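Local coordinates for protein CurH (Lyngbya majuscula, PDB 3KG7) that probably dehydrates beta-hydroxyacyl intermediates during curacin biosynthesis, as the double-hotdog dehydratase domain of a polyketide synthase module, at residues P213-F216 with D217-S220. Sequence-based numbering, arbitrary orientation.
Sequences PDLF and DFSS
Phe218 sets the edge of its ring against the carbonyl oxygen of Asp214 and one face against Leu215, and the two neighbours meet different parts of it. The carbonyl oxygen of Asp214 lies at the ring edge, in the plane, with Asp214 O 3.2 Å from Phe218 CD2. Leu215 instead sits over one face: its CD1 comes to 4.4 Å from Phe218 CE2, a loose apolar contact, while Leu215 CA approaches Phe218 CD2 at 3.7 Å. The first torsion of Phe218 (chi1 -68°) sets CG opposite the carbonyl carbon and beside the backbone N, which carries the ring back along the chain to these partners.

The backbone bend behind this arrangement is a beta turn over Asp214–Asp217. It is closed by a hydrogen bond from Asp217 N to Asp214 O, 3.3 Å long with 147° at the hydrogen; the donor stands well above the carbonyl plane. The backbone angles of Leu215 and Phe216 fit type I. The turn belongs to the surface loop that leads from helix 202-207 to strand 225-236 of the double hotdog fold. Leu215 packs on Leu153 and Phe216 on Ile156, both of helix 150-159.

Across the turn, Asp214 OD2 and Asp217 OD2 are 4.6 Å apart, their carboxylate planes inclined by 73°. The likeness of charge is probably offset on the Asp214 side, where OD2 forms a salt bridge with Arg261 and OD1 accepts a hydrogen bond from Ser252 N. Arg261 also makes a cation-pi contact with Phe218, and Trp226 meets the same ring edge-to-face.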
ATOM      1  N   PRO C 213      17.568  -8.837  38.190  1.00 90.20           N
ATOM      2  CA  PRO C 213      18.242  -9.104  39.475  1.00 90.10           C
ATOM      3  C   PRO C 213      19.768  -8.911  39.454  1.00 91.16           C
ATOM      4  O   PRO C 213      20.365  -8.535  40.471  1.00 90.06           O
ATOM      5  CB  PRO C 213      17.911 -10.575  39.737  1.00 89.29           C
ATOM      6  CG  PRO C 213      16.595 -10.775  39.096  1.00 88.02           C
ATOM      7  CD  PRO C 213      16.488  -9.814  37.941  1.00 89.44           C
ATOM      8  N   ASP C 214      20.375  -9.153  38.292  1.00 92.70           N
ATOM      9  CA  ASP C 214      21.825  -9.132  38.122  1.00 93.25           C
ATOM     10  C   ASP C 214      22.275  -8.103  37.082  1.00 93.58           C
ATOM     11  O   ASP C 214      23.079  -8.412  36.202  1.00 92.72           O
ATOM     12  CB  ASP C 214      22.305 -10.529  37.713  1.00 93.73           C
ATOM     13  CG  ASP C 214      21.694 -10.995  36.397  1.00 93.60           C
ATOM     14  OD1 ASP C 214      20.449 -11.059  36.289  1.00 93.42           O
ATOM     15  OD2 ASP C 214      22.469 -11.291  35.466  1.00 93.07           O
ATOM     16  N   LEU C 215      21.766  -6.878  37.189  1.00 94.91           N
ATOM     17  CA  LEU C 215      22.087  -5.824  36.221  1.00 96.07           C
ATOM     18  C   LEU C 215      23.493  -5.232  36.417  1.00 96.59           C
ATOM     19  O   LEU C 215      24.057  -4.639  35.498  1.00 96.83           O
ATOM     20  CB  LEU C 215      21.016  -4.724  36.234  1.00 94.95           C
ATOM     21  CG  LEU C 215      20.885  -3.865  34.968  1.00 93.71           C
ATOM     22  CD1 LEU C 215      19.909  -4.495  33.966  1.00 94.89           C
ATOM     23  CD2 LEU C 215      20.454  -2.449  35.318  1.00 92.13           C
ATOM     24  N   PHE C 216      24.056  -5.406  37.608  1.00 98.79           N
ATOM     25  CA  PHE C 216      25.429  -4.974  37.896  1.00101.35           C
ATOM     26  C   PHE C 216      26.463  -5.951  37.323  1.00101.02           C
ATOM     27  O   PHE C 216      27.671  -5.742  37.463  1.00100.72           O
ATOM     28  CB  PHE C 216      25.634  -4.801  39.409  1.00103.51           C
ATOM     29  CG  PHE C 216      24.801  -3.699  40.015  1.00105.25           C
ATOM     30  CD1 PHE C 216      23.503  -3.946  40.458  1.00105.65           C
ATOM     31  CD2 PHE C 216      25.316  -2.412  40.141  1.00106.25           C
ATOM     32  CE1 PHE C 216      22.728  -2.926  41.013  1.00105.88           C
ATOM     33  CE2 PHE C 216      24.550  -1.385  40.697  1.00106.72           C
ATOM     34  CZ  PHE C 216      23.253  -1.644  41.133  1.00105.46           C
ATOM     35  N   ASP C 217      25.971  -7.004  36.670  1.00101.01           N
ATOM     36  CA  ASP C 217      26.795  -8.106  36.177  1.00100.99           C
ATOM     37  C   ASP C 217      27.136  -7.917  34.701  1.00101.28           C
ATOM     38  O   ASP C 217      28.217  -8.311  34.252  1.00 99.45           O
ATOM     39  CB  ASP C 217      26.048  -9.429  36.372  1.00100.72           C
ATOM     40  CG  ASP C 217      26.954 -10.571  36.795  1.00 99.48           C
ATOM     41  OD1 ASP C 217      28.092 -10.672  36.288  1.00 99.16           O
ATOM     42  OD2 ASP C 217      26.508 -11.385  37.630  1.00 98.77           O
ATOM     43  N   PHE C 218      26.195  -7.326  33.963  1.00103.28           N
ATOM     44  CA  PHE C 218      26.343  -7.014  32.539  1.00105.98           C
ATOM     45  C   PHE C 218      27.651  -6.241  32.300  1.00107.82           C
ATOM     46  O   PHE C 218      27.661  -5.007  32.355  1.00107.93           O
ATOM     47  CB  PHE C 218      25.146  -6.170  32.053  1.00105.59           C
ATOM     48  CG  PHE C 218      23.816  -6.910  32.020  1.00106.43           C
ATOM     49  CD1 PHE C 218      23.068  -6.962  30.845  1.00105.65           C
ATOM     50  CD2 PHE C 218      23.298  -7.525  33.162  1.00106.30           C
ATOM     51  CE1 PHE C 218      21.838  -7.627  30.805  1.00104.95           C
ATOM     52  CE2 PHE C 218      22.065  -8.196  33.125  1.00105.05           C
ATOM     53  CZ  PHE C 218      21.340  -8.246  31.947  1.00104.60           C
ATOM     54  N   SER C 219      28.742  -6.971  32.040  1.00110.07           N
ATOM     55  CA  SER C 219      30.100  -6.391  31.994  1.00112.26           C
ATOM     56  C   SER C 219      30.126  -4.988  31.381  1.00112.04           C
ATOM     57  O   SER C 219      29.827  -4.799  30.196  1.00112.72           O
ATOM     58  CB  SER C 219      31.089  -7.322  31.280  1.00113.18           C
ATOM     59  OG  SER C 219      30.942  -7.251  29.871  1.00115.46           O
ATOM     60  N   SER C 220      30.488  -4.014  32.214  1.00110.69           N
ATOM     61  CA  SER C 220      30.354  -2.603  31.872  1.00108.72           C
ATOM     62  C   SER C 220      31.579  -2.031  31.165  1.00107.49           C
ATOM     63  O   SER C 220      31.444  -1.342  30.154  1.00107.12           O
ATOM     64  CB  SER C 220      30.042  -1.787  33.131  1.00108.39           C
ATOM     65  OG  SER C 220      31.035  -1.970  34.126  1.00107.36           O
TER